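Putative glucarate dehydratase (Pseudomonas fluorescens, PDB 4IT1) probably catalyses the magnesium-dependent dehydration of D-glucarate to 5-dehydro-4-deoxy-D-glucarate, the first step of D-glucarate degradation. Local coordinates at residues Glu48-Leu52 and Cys421-Gln425; Lys210-Ala216 and Tyr238-Pro244; Gln265-Pro270 and Leu286-Met292. All blocks are in the same frame, centred on the assembly; numbering follows the deposited sequence.

Contact 1: Glu48-Leu52 and Cys421-Gln425; sequences EPFAL and CGIRQ
Cys421 lays its CB over one face of the Phe50 ring, offset toward the rim and 4.1 Å from the ring centroid, a CH-pi contact. Its sulfur stands obliquely to the same ring, with SG 5.3 Å from the centroid. Because chi1 is 65°, SG sits between the backbone N and the carbonyl carbon, where it can also accept a hydrogen bond from Ile423 N and come alongside Leu52 CD2. Gly422, with positive phi, is the first residue to leave the helical path as helix 408-421 ends, and from there the chain turns along strand 50-60.

That strand is the middle one of the three-stranded antiparallel sheet of the N-terminal domain found in the mandelate racemase and muconate lactonizing enzyme family, so the contact ties the loop after a late helix back to an early strand. No direct hydrogen bond joins the two segments; side-chain packing carries the contact.

Ile423 has more of its surface covered by the other segment than any other residue here. Its CD1 touches Phe50 CB at 3.8 Å and lies at the edge of that ring, near its plane, while CG2 meets Glu48 OE1 at 3.4 Å, the two side chains arriving from opposite directions. Ile423 O lies 3.5 Å from Leu52 CD2 and is also bonded by Arg424 NH1, which stands above the carbonyl plane. Arg424 turns its own side chain off toward Tyr418 and Leu419 of helix 408-421, leaving its backbone carbonyl carbon to meet Leu52 CD1 at 3.5 Å. Near Gln425 a water donates to Glu48 OE1, the water lying 2.7 Å from that oxygen; its approach to Gln425 O is too short for the bridge to be more than doubtful. The other carboxylate oxygen, Glu48 OE2, accepts from Asp427 N.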
loop_
_atom_site.group_PDB
_atom_site.type_symbol
_atom_site.label_atom_id
_atom_site.label_comp_id
_atom_site.label_asym_id
_atom_site.label_seq_id
_atom_site.Cartn_x
_atom_site.Cartn_y
_atom_site.Cartn_z
ATOM N N GLU A 48 -15.963 -31.160 -9.657
ATOM C CA GLU A 48 -16.001 -32.468 -9.027
ATOM C C GLU A 48 -17.008 -32.445 -7.865
ATOM O O GLU A 48 -17.266 -31.381 -7.292
ATOM C CB GLU A 48 -14.602 -32.807 -8.523
ATOM C CG GLU A 48 -13.650 -33.191 -9.645
ATOM C CD GLU A 48 -12.204 -32.959 -9.281
ATOM O OE1 GLU A 48 -11.528 -33.938 -8.912
ATOM O OE2 GLU A 48 -11.746 -31.798 -9.354
ATOM N N PRO A 49 -17.581 -33.613 -7.510
ATOM C CA PRO A 49 -18.525 -33.653 -6.385
ATOM C C PRO A 49 -17.923 -33.163 -5.066
ATOM O O PRO A 49 -18.668 -32.902 -4.116
ATOM C CB PRO A 49 -18.910 -35.135 -6.294
ATOM C CG PRO A 49 -17.809 -35.862 -6.994
ATOM C CD PRO A 49 -17.389 -34.947 -8.103
ATOM N N PHE A 50 -16.596 -33.032 -5.011
ATOM C CA PHE A 50 -15.939 -32.424 -3.850
ATOM C C PHE A 50 -14.964 -31.332 -4.258
ATOM O O PHE A 50 -14.513 -31.285 -5.402
ATOM C CB PHE A 50 -15.266 -33.478 -2.966
ATOM C CG PHE A 50 -16.221 -34.523 -2.466
ATOM C CD1 PHE A 50 -16.956 -34.312 -1.302
ATOM C CD2 PHE A 50 -16.419 -35.705 -3.179
ATOM C CE1 PHE A 50 -17.856 -35.269 -0.848
ATOM C CE2 PHE A 50 -17.317 -36.665 -2.730
ATOM C CZ PHE A 50 -18.037 -36.447 -1.562
ATOM N N ALA A 51 -14.673 -30.445 -3.310
ATOM C CA ALA A 51 -13.727 -29.358 -3.507
ATOM C C ALA A 51 -12.883 -29.212 -2.246
ATOM O O ALA A 51 -13.379 -29.409 -1.136
ATOM C CB ALA A 51 -14.461 -28.064 -3.835
ATOM N N LEU A 52 -11.611 -28.873 -2.424
ATOM C CA LEU A 52 -10.637 -28.878 -1.334
ATOM C C LEU A 52 -10.353 -27.482 -0.782
ATOM O O LEU A 52 -10.683 -26.472 -1.413
ATOM C CB LEU A 52 -9.329 -29.525 -1.803
ATOM C CG LEU A 52 -9.432 -30.781 -2.682
ATOM C CD1 LEU A 52 -8.056 -31.226 -3.170
ATOM C CD2 LEU A 52 -10.152 -31.909 -1.954
ATOM N N CYS A 421 -12.446 -38.716 -0.004
ATOM C CA CYS A 421 -13.032 -38.305 -1.293
ATOM C C CYS A 421 -12.195 -38.740 -2.493
ATOM O O CYS A 421 -12.732 -38.951 -3.579
ATOM C CB CYS A 421 -13.318 -36.798 -1.347
ATOM S SG CYS A 421 -11.851 -35.748 -1.268
ATOM N N GLY A 422 -10.887 -38.876 -2.284
ATOM C CA GLY A 422 -9.982 -39.322 -3.339
ATOM C C GLY A 422 -9.609 -38.233 -4.330
ATOM O O GLY A 422 -9.199 -38.525 -5.456
ATOM N N ILE A 423 -9.758 -36.976 -3.913
ATOM C CA ILE A 423 -9.309 -35.832 -4.708
ATOM C C ILE A 423 -8.174 -35.129 -3.966
ATOM O O ILE A 423 -8.308 -34.798 -2.788
ATOM C CB ILE A 423 -10.466 -34.845 -5.018
ATOM C CG1 ILE A 423 -11.647 -35.582 -5.665
ATOM C CG2 ILE A 423 -9.988 -33.713 -5.929
ATOM C CD1 ILE A 423 -12.961 -34.830 -5.629
ATOM N N ARG A 424 -7.053 -34.921 -4.650
ATOM C CA ARG A 424 -5.891 -34.244 -4.055
ATOM C C ARG A 424 -5.489 -32.975 -4.819
ATOM O O ARG A 424 -4.716 -32.148 -4.313
ATOM C CB ARG A 424 -4.703 -35.205 -3.918
ATOM C CG ARG A 424 -4.909 -36.334 -2.911
ATOM C CD ARG A 424 -5.170 -35.807 -1.503
ATOM N NE ARG A 424 -5.538 -36.867 -0.562
ATOM C CZ ARG A 424 -6.767 -37.357 -0.401
ATOM N NH1 ARG A 424 -7.787 -36.901 -1.121
ATOM N NH2 ARG A 424 -6.975 -38.319 0.485
ATOM N N GLN A 425 -6.020 -32.845 -6.036
ATOM C CA GLN A 425 -5.871 -31.655 -6.870
ATOM C C GLN A 425 -7.109 -31.509 -7.734
ATOM O O GLN A 425 -7.557 -32.476 -8.337
ATOM C CB GLN A 425 -4.650 -31.768 -7.768
ATOM C CG GLN A 425 -3.377 -31.221 -7.150
ATOM C CD GLN A 425 -2.351 -30.828 -8.200
ATOM O OE1 GLN A 425 -1.374 -31.548 -8.432
ATOM N NE2 GLN A 425 -2.577 -29.684 -8.850
HETATM O O HOH W 1 -8.904 -34.285 -9.275
#

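Contact 2: Lys210-Ala216 and Tyr238-Pro244; sequences KSIKLKA and YPLRIDP. With MG (magnesium ion), chain E.
Asp243 binds the magnesium ion through OD2 at 2.0 Å, and the same oxygen is in a salt bridge with Lys215 NZ, whose hydrogen bond to it, at 3.0 Å, is weak. The two side chains lie side by side on one face of the sheet; CG of Lys215 is anti to the backbone N (chi1 179°), and bends at chi2 and chi3 fold the amine back to the carboxylate. OD1 of Asp243 takes a hydrogen bond from a metal-bound water and another from Asn245 N, which should hold the carboxylate against rotation. Lys215, a predicted proton acceptor, also bonds Tyr169 OH.

Behind this site the parallel strands 212-215 and 240-243 exchange backbone bonds, from Ile212 N to Pro239 O (2.9 Å) through to Ala216 N and Asp243 O (2.9 Å). On the face shared with Asp243, Lys213 and Arg241 cross at about a right angle, Lys213 CE against Arg241 CB at 3.8 Å. Lys213 NZ forms a salt bridge with Asp369. Ser211 CB covers one face of the Arg241 guanidinium, whose NH2 bonds Gln265 OE1. A leucine at Arg241 would probably leave Gln265 OE1 without this partner and open a gap beneath Ser211.

On the reverse face, Ile212 CB meets Leu240 CD2 at 3.7 Å, and Leu214 CB meets Ile242 CG2. Helix 221-234 completes the beta-alpha-beta crossover and packs on Leu240 and Ile242, while strands 163-170 and 266-268 flank the pair within the barrel sheet.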
loop_
_atom_site.group_PDB
_atom_site.type_symbol
_atom_site.label_atom_id
_atom_site.label_comp_id
_atom_site.label_asym_id
_atom_site.label_seq_id
_atom_site.Cartn_x
_atom_site.Cartn_y
_atom_site.Cartn_z
ATOM N N LYS A 210 -28.296 -7.558 -4.518
ATOM C CA LYS A 210 -28.789 -6.453 -5.352
ATOM C C LYS A 210 -28.144 -6.394 -6.738
ATOM O O LYS A 210 -28.461 -5.516 -7.538
ATOM C CB LYS A 210 -28.653 -5.114 -4.616
ATOM C CG LYS A 210 -29.664 -4.941 -3.490
ATOM C CD LYS A 210 -29.420 -3.677 -2.678
ATOM C CE LYS A 210 -30.378 -3.604 -1.499
ATOM N NZ LYS A 210 -30.177 -2.370 -0.692
ATOM N N SER A 211 -27.256 -7.349 -7.019
ATOM C CA SER A 211 -26.606 -7.465 -8.330
ATOM C C SER A 211 -26.377 -8.926 -8.707
ATOM O O SER A 211 -26.350 -9.800 -7.840
ATOM C CB SER A 211 -25.287 -6.698 -8.343
ATOM O OG SER A 211 -24.512 -7.022 -7.208
ATOM N N ILE A 212 -26.217 -9.188 -10.003
ATOM C CA ILE A 212 -26.068 -10.562 -10.496
ATOM C C ILE A 212 -24.843 -10.772 -11.411
ATOM O O ILE A 212 -24.621 -10.009 -12.371
ATOM C CB ILE A 212 -27.344 -11.040 -11.228
ATOM C CG1 ILE A 212 -28.589 -10.873 -10.342
ATOM C CG2 ILE A 212 -27.202 -12.496 -11.636
ATOM C CD1 ILE A 212 -29.905 -10.920 -11.099
ATOM N N LYS A 213 -24.061 -11.811 -11.108
ATOM C CA LYS A 213 -22.986 -12.274 -12.005
ATOM C C LYS A 213 -23.215 -13.703 -12.497
ATOM O O LYS A 213 -23.305 -14.639 -11.690
ATOM C CB LYS A 213 -21.610 -12.186 -11.331
ATOM C CG LYS A 213 -20.468 -12.685 -12.224
ATOM C CD LYS A 213 -19.108 -12.254 -11.713
ATOM C CE LYS A 213 -18.800 -10.803 -12.053
ATOM N NZ LYS A 213 -17.774 -10.273 -11.107
ATOM N N LEU A 214 -23.286 -13.869 -13.815
ATOM C CA LEU A 214 -23.388 -15.201 -14.415
ATOM C C LEU A 214 -22.028 -15.783 -14.859
ATOM O O LEU A 214 -21.271 -15.132 -15.591
ATOM C CB LEU A 214 -24.353 -15.173 -15.602
ATOM C CG LEU A 214 -24.497 -16.480 -16.377
ATOM C CD1 LEU A 214 -25.367 -17.476 -15.623
ATOM C CD2 LEU A 214 -25.046 -16.219 -17.770
ATOM N N LYS A 215 -21.736 -17.008 -14.419
ATOM C CA LYS A 215 -20.578 -17.756 -14.912
ATOM C C LYS A 215 -20.835 -18.245 -16.332
ATOM O O LYS A 215 -21.660 -19.135 -16.548
ATOM C CB LYS A 215 -20.253 -18.940 -14.004
ATOM C CG LYS A 215 -19.070 -19.779 -14.489
ATOM C CD LYS A 215 -17.768 -19.434 -13.767
ATOM C CE LYS A 215 -17.230 -18.060 -14.134
ATOM N NZ LYS A 215 -16.086 -17.667 -13.265
ATOM N N ALA A 216 -20.124 -17.669 -17.297
ATOM C CA ALA A 216 -20.413 -17.935 -18.710
ATOM C C ALA A 216 -19.307 -18.701 -19.447
ATOM O O ALA A 216 -18.523 -19.426 -18.827
ATOM C CB ALA A 216 -20.759 -16.641 -19.431
ATOM N N TYR A 238 -31.428 -4.382 -11.611
ATOM C CA TYR A 238 -30.379 -5.260 -11.103
ATOM C C TYR A 238 -29.173 -5.179 -12.044
ATOM O O TYR A 238 -29.288 -5.507 -13.231
ATOM C CB TYR A 238 -30.890 -6.696 -10.971
ATOM C CG TYR A 238 -31.635 -6.966 -9.680
ATOM C CD1 TYR A 238 -33.006 -6.684 -9.560
ATOM C CD2 TYR A 238 -30.971 -7.501 -8.575
ATOM C CE1 TYR A 238 -33.688 -6.934 -8.374
ATOM C CE2 TYR A 238 -31.641 -7.754 -7.387
ATOM C CZ TYR A 238 -32.995 -7.470 -7.288
ATOM O OH TYR A 238 -33.643 -7.727 -6.102
ATOM N N PRO A 239 -28.024 -4.692 -11.536
ATOM C CA PRO A 239 -26.820 -4.637 -12.368
ATOM C C PRO A 239 -26.377 -6.053 -12.748
ATOM O O PRO A 239 -26.272 -6.925 -11.872
ATOM C CB PRO A 239 -25.786 -3.967 -11.452
ATOM C CG PRO A 239 -26.590 -3.257 -10.411
ATOM C CD PRO A 239 -27.782 -4.140 -10.192
ATOM N N LEU A 240 -26.158 -6.279 -14.045
ATOM C CA LEU A 240 -25.795 -7.606 -14.558
ATOM C C LEU A 240 -24.361 -7.673 -15.093
ATOM O O LEU A 240 -23.904 -6.765 -15.801
ATOM C CB LEU A 240 -26.780 -8.061 -15.639
ATOM C CG LEU A 240 -28.268 -8.122 -15.272
ATOM C CD1 LEU A 240 -29.127 -8.345 -16.510
ATOM C CD2 LEU A 240 -28.534 -9.204 -14.241
ATOM N N ARG A 241 -23.668 -8.753 -14.733
ATOM C CA ARG A 241 -22.278 -9.007 -15.139
ATOM C C ARG A 241 -22.095 -10.469 -15.579
ATOM O O ARG A 241 -22.837 -11.350 -15.133
ATOM C CB ARG A 241 -21.330 -8.730 -13.972
ATOM C CG ARG A 241 -21.415 -7.338 -13.383
ATOM C CD ARG A 241 -21.246 -7.375 -11.871
ATOM N NE ARG A 241 -21.730 -6.136 -11.264
ATOM C CZ ARG A 241 -22.024 -5.966 -9.977
ATOM N NH1 ARG A 241 -21.896 -6.957 -9.102
ATOM N NH2 ARG A 241 -22.458 -4.786 -9.563
ATOM N N ILE A 242 -21.105 -10.719 -16.443
ATOM C CA ILE A 242 -20.739 -12.091 -16.849
ATOM C C ILE A 242 -19.241 -12.343 -16.828
ATOM O O ILE A 242 -18.449 -11.429 -17.050
ATOM C CB ILE A 242 -21.253 -12.465 -18.254
ATOM C CG1 ILE A 242 -20.891 -11.380 -19.274
ATOM C CG2 ILE A 242 -22.743 -12.747 -18.219
ATOM C CD1 ILE A 242 -21.001 -11.820 -20.716
ATOM N N ASP A 243 -18.871 -13.598 -16.577
ATOM C CA ASP A 243 -17.480 -14.044 -16.623
ATOM C C ASP A 243 -17.342 -15.233 -17.576
ATOM O O ASP A 243 -17.488 -16.382 -17.154
ATOM C CB ASP A 243 -16.997 -14.443 -15.220
ATOM C CG ASP A 243 -15.499 -14.742 -15.169
ATOM O OD1 ASP A 243 -14.845 -14.748 -16.235
ATOM O OD2 ASP A 243 -14.966 -14.962 -14.056
ATOM N N PRO A 244 -17.073 -14.969 -18.869
ATOM C CA PRO A 244 -16.864 -16.095 -19.787
ATOM C C PRO A 244 -15.475 -16.749 -19.681
ATOM O O PRO A 244 -15.144 -17.597 -20.504
ATOM C CB PRO A 244 -17.059 -15.468 -21.180
ATOM C CG PRO A 244 -17.642 -14.105 -20.944
ATOM C CD PRO A 244 -17.156 -13.688 -19.590
HETATM MG MG MG E . -13.148 -14.724 -13.190
HETATM O O HOH W 2 -19.819 -9.268 -8.779
HETATM O O HOH W 3 -12.440 -14.460 -15.214
HETATM O O HOH W 4 -13.798 -15.213 -11.255
HETATM O O HOH W 5 -12.162 -16.516 -13.216
#

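Contact 3: Gln265-Pro270 and Leu286-Met292; sequences QYYEDP and LPLATNM. With MG (magnesium ion), chain E.
Gln265 presents its backbone O to the ring of Pro287, with Pro287 CG 3.5 Å from Gln265 O. Next, Tyr266 sets its ring obliquely against Ala289, Tyr266 CD1 to Ala289 CB 3.6 Å; chi1 of 68° places the ring carbon CG between the backbone N and the carbonyl carbon, and the phenol bonds Lys213 NZ. Tyr267 faces the other way: its CE1 packs on Leu286 CD1, while its N and O pair with Pro287 O and Ala289 N to join the parallel strands.

Glu268 runs out extended to bind magnesium through OE2 at 2.1 Å. Asn291 OD1 binds the same ion at 2.2 Å. Glu268 OE2 and Asn291 OD1 stand only 2.7 Å apart because both bind the ion; carboxylate and amide planes are turned 80° from each other. Asp269 N bonds Ala289 O, and its carboxylate is held by several donors: Asn291 N meets OD2 on the syn side at 2.9 Å, Thr290 OG1 donates to OD1, and a metal-bound water donates to OD2, the last two bonds so short that their lengths are doubtful. Thr290 OG1 in turn accepts from Met292 N, an ST turn. Last, Pro270 CG touches Leu288 CD2 at 4.0 Å.

Metal ligands at the C-terminal ends of successive barrel strands, here Glu268 and Asn291 with Asp243, are characteristic of the magnesium site of the enolase superfamily.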
loop_
_atom_site.group_PDB
_atom_site.type_symbol
_atom_site.label_atom_id
_atom_site.label_comp_id
_atom_site.label_asym_id
_atom_site.label_seq_id
_atom_site.Cartn_x
_atom_site.Cartn_y
_atom_site.Cartn_z
ATOM N N GLN A 265 -23.676 -4.281 -16.872
ATOM C CA GLN A 265 -22.838 -3.312 -16.161
ATOM C C GLN A 265 -21.366 -3.407 -16.591
ATOM O O GLN A 265 -20.741 -2.382 -16.889
ATOM C CB GLN A 265 -22.960 -3.483 -14.641
ATOM C CG GLN A 265 -22.389 -2.311 -13.854
ATOM C CD GLN A 265 -22.401 -2.525 -12.346
ATOM O OE1 GLN A 265 -22.092 -3.609 -11.856
ATOM N NE2 GLN A 265 -22.749 -1.479 -11.601
ATOM N N TYR A 266 -20.818 -4.628 -16.600
ATOM C CA TYR A 266 -19.472 -4.888 -17.142
ATOM C C TYR A 266 -19.273 -6.333 -17.609
ATOM O O TYR A 266 -19.999 -7.231 -17.192
ATOM C CB TYR A 266 -18.351 -4.464 -16.165
ATOM C CG TYR A 266 -18.199 -5.265 -14.871
ATOM C CD1 TYR A 266 -17.786 -6.601 -14.878
ATOM C CD2 TYR A 266 -18.401 -4.660 -13.634
ATOM C CE1 TYR A 266 -17.619 -7.315 -13.691
ATOM C CE2 TYR A 266 -18.236 -5.367 -12.444
ATOM C CZ TYR A 266 -17.851 -6.691 -12.477
ATOM O OH TYR A 266 -17.693 -7.386 -11.285
ATOM N N TYR A 267 -18.284 -6.532 -18.480
ATOM C CA TYR A 267 -17.884 -7.856 -18.953
ATOM C C TYR A 267 -16.566 -8.231 -18.285
ATOM O O TYR A 267 -15.566 -7.516 -18.429
ATOM C CB TYR A 267 -17.654 -7.841 -20.460
ATOM C CG TYR A 267 -18.851 -7.523 -21.335
ATOM C CD1 TYR A 267 -19.399 -6.237 -21.379
ATOM C CD2 TYR A 267 -19.398 -8.499 -22.167
ATOM C CE1 TYR A 267 -20.484 -5.950 -22.200
ATOM C CE2 TYR A 267 -20.475 -8.221 -22.998
ATOM C CZ TYR A 267 -21.017 -6.951 -23.010
ATOM O OH TYR A 267 -22.089 -6.685 -23.834
ATOM N N GLU A 268 -16.547 -9.322 -17.535
ATOM C CA GLU A 268 -15.330 -9.844 -16.929
ATOM C C GLU A 268 -14.643 -10.858 -17.836
ATOM O O GLU A 268 -15.224 -11.836 -18.160
ATOM C CB GLU A 268 -15.640 -10.500 -15.588
ATOM C CG GLU A 268 -14.412 -10.940 -14.802
ATOM C CD GLU A 268 -14.680 -11.967 -13.721
ATOM O OE1 GLU A 268 -15.779 -12.019 -13.181
ATOM O OE2 GLU A 268 -13.778 -12.733 -13.386
ATOM N N ASP A 269 -13.411 -10.604 -18.245
ATOM C CA ASP A 269 -12.628 -11.565 -19.063
ATOM C C ASP A 269 -13.447 -12.236 -20.163
ATOM O O ASP A 269 -13.578 -13.457 -20.174
ATOM C CB ASP A 269 -12.014 -12.664 -18.182
ATOM C CG ASP A 269 -11.011 -12.123 -17.205
ATOM O OD1 ASP A 269 -10.149 -11.328 -17.632
ATOM O OD2 ASP A 269 -11.088 -12.477 -16.006
ATOM N N PRO A 270 -14.031 -11.451 -21.078
ATOM C CA PRO A 270 -14.743 -12.160 -22.139
ATOM C C PRO A 270 -13.809 -12.848 -23.143
ATOM O O PRO A 270 -14.203 -13.824 -23.777
ATOM C CB PRO A 270 -15.548 -11.054 -22.825
ATOM C CG PRO A 270 -14.842 -9.786 -22.483
ATOM C CD PRO A 270 -14.263 -9.996 -21.120
ATOM N N LEU A 286 -16.329 -0.797 -24.216
ATOM C CA LEU A 286 -16.961 -1.501 -23.087
ATOM C C LEU A 286 -16.087 -1.605 -21.832
ATOM O O LEU A 286 -14.853 -1.694 -21.938
ATOM C CB LEU A 286 -17.414 -2.891 -23.513
ATOM C CG LEU A 286 -18.655 -2.915 -24.406
ATOM C CD1 LEU A 286 -18.873 -4.320 -24.943
ATOM C CD2 LEU A 286 -19.889 -2.405 -23.669
ATOM N N PRO A 287 -16.726 -1.595 -20.638
ATOM C CA PRO A 287 -15.972 -1.734 -19.388
ATOM C C PRO A 287 -15.570 -3.186 -19.135
ATOM O O PRO A 287 -16.428 -4.041 -18.854
ATOM C CB PRO A 287 -16.955 -1.246 -18.305
ATOM C CG PRO A 287 -18.267 -1.000 -18.999
ATOM C CD PRO A 287 -18.180 -1.538 -20.395
ATOM N N LEU A 288 -14.271 -3.457 -19.245
ATOM C CA LEU A 288 -13.759 -4.813 -19.063
ATOM C C LEU A 288 -13.131 -4.999 -17.697
ATOM O O LEU A 288 -12.315 -4.185 -17.246
ATOM C CB LEU A 288 -12.793 -5.197 -20.180
ATOM C CG LEU A 288 -13.320 -5.021 -21.608
ATOM C CD1 LEU A 288 -12.259 -5.431 -22.614
ATOM C CD2 LEU A 288 -14.612 -5.795 -21.837
ATOM N N ALA A 289 -13.543 -6.076 -17.039
ATOM C CA ALA A 289 -13.020 -6.463 -15.741
ATOM C C ALA A 289 -12.204 -7.735 -15.919
ATOM O O ALA A 289 -12.396 -8.462 -16.903
ATOM C CB ALA A 289 -14.164 -6.714 -14.769
ATOM N N THR A 290 -11.309 -8.011 -14.972
ATOM C CA THR A 290 -10.502 -9.224 -15.038
ATOM C C THR A 290 -10.153 -9.803 -13.675
ATOM O O THR A 290 -9.973 -9.080 -12.703
ATOM C CB THR A 290 -9.171 -8.989 -15.803
ATOM O OG1 THR A 290 -8.555 -10.254 -16.098
ATOM C CG2 THR A 290 -8.203 -8.154 -14.984
ATOM N N ASN A 291 -10.056 -11.122 -13.618
ATOM C CA ASN A 291 -9.198 -11.756 -12.626
ATOM C C ASN A 291 -8.348 -12.867 -13.264
ATOM O O ASN A 291 -8.064 -13.900 -12.655
ATOM C CB ASN A 291 -9.964 -12.169 -11.354
ATOM C CG ASN A 291 -11.061 -13.189 -11.597
ATOM O OD1 ASN A 291 -11.309 -13.644 -12.716
ATOM N ND2 ASN A 291 -11.734 -13.563 -10.516
ATOM N N MET A 292 -7.944 -12.614 -14.507
ATOM C CA MET A 292 -7.156 -13.564 -15.297
ATOM C C MET A 292 -5.906 -12.920 -15.862
ATOM O O MET A 292 -4.822 -13.490 -15.755
ATOM C CB MET A 292 -7.986 -14.171 -16.427
ATOM C CG MET A 292 -8.914 -15.285 -15.953
ATOM S SD MET A 292 -10.013 -15.910 -17.233
ATOM C CE MET A 292 -8.920 -17.033 -18.116
HETATM MG MG MG E . -13.148 -14.724 -13.190
HETATM O O HOH W 3 -12.440 -14.460 -15.214
HETATM O O HOH W 4 -13.798 -15.213 -11.255
HETATM O O HOH W 5 -12.162 -16.516 -13.216
#

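How the contacts relate
Contacts 2 and 3 are neighbours in the parallel barrel sheet, their centres about 10 Å apart, and strands 240-243 and 266-268 run next to each other at the join. Arg241 and Gln265 link them on one side, and the magnesium ion with its three waters links them at the strand ends, so both build a single metal site. Along the chain contact 2 closes before contact 3 opens, each spanning one beta-alpha-beta unit. Contact 1 brackets both in sequence, yet lies apart in space, with its centre about 27 and 29 Å from theirs, and fastens the C-terminal region to the N-terminal domain's antiparallel sheet, away from the metal.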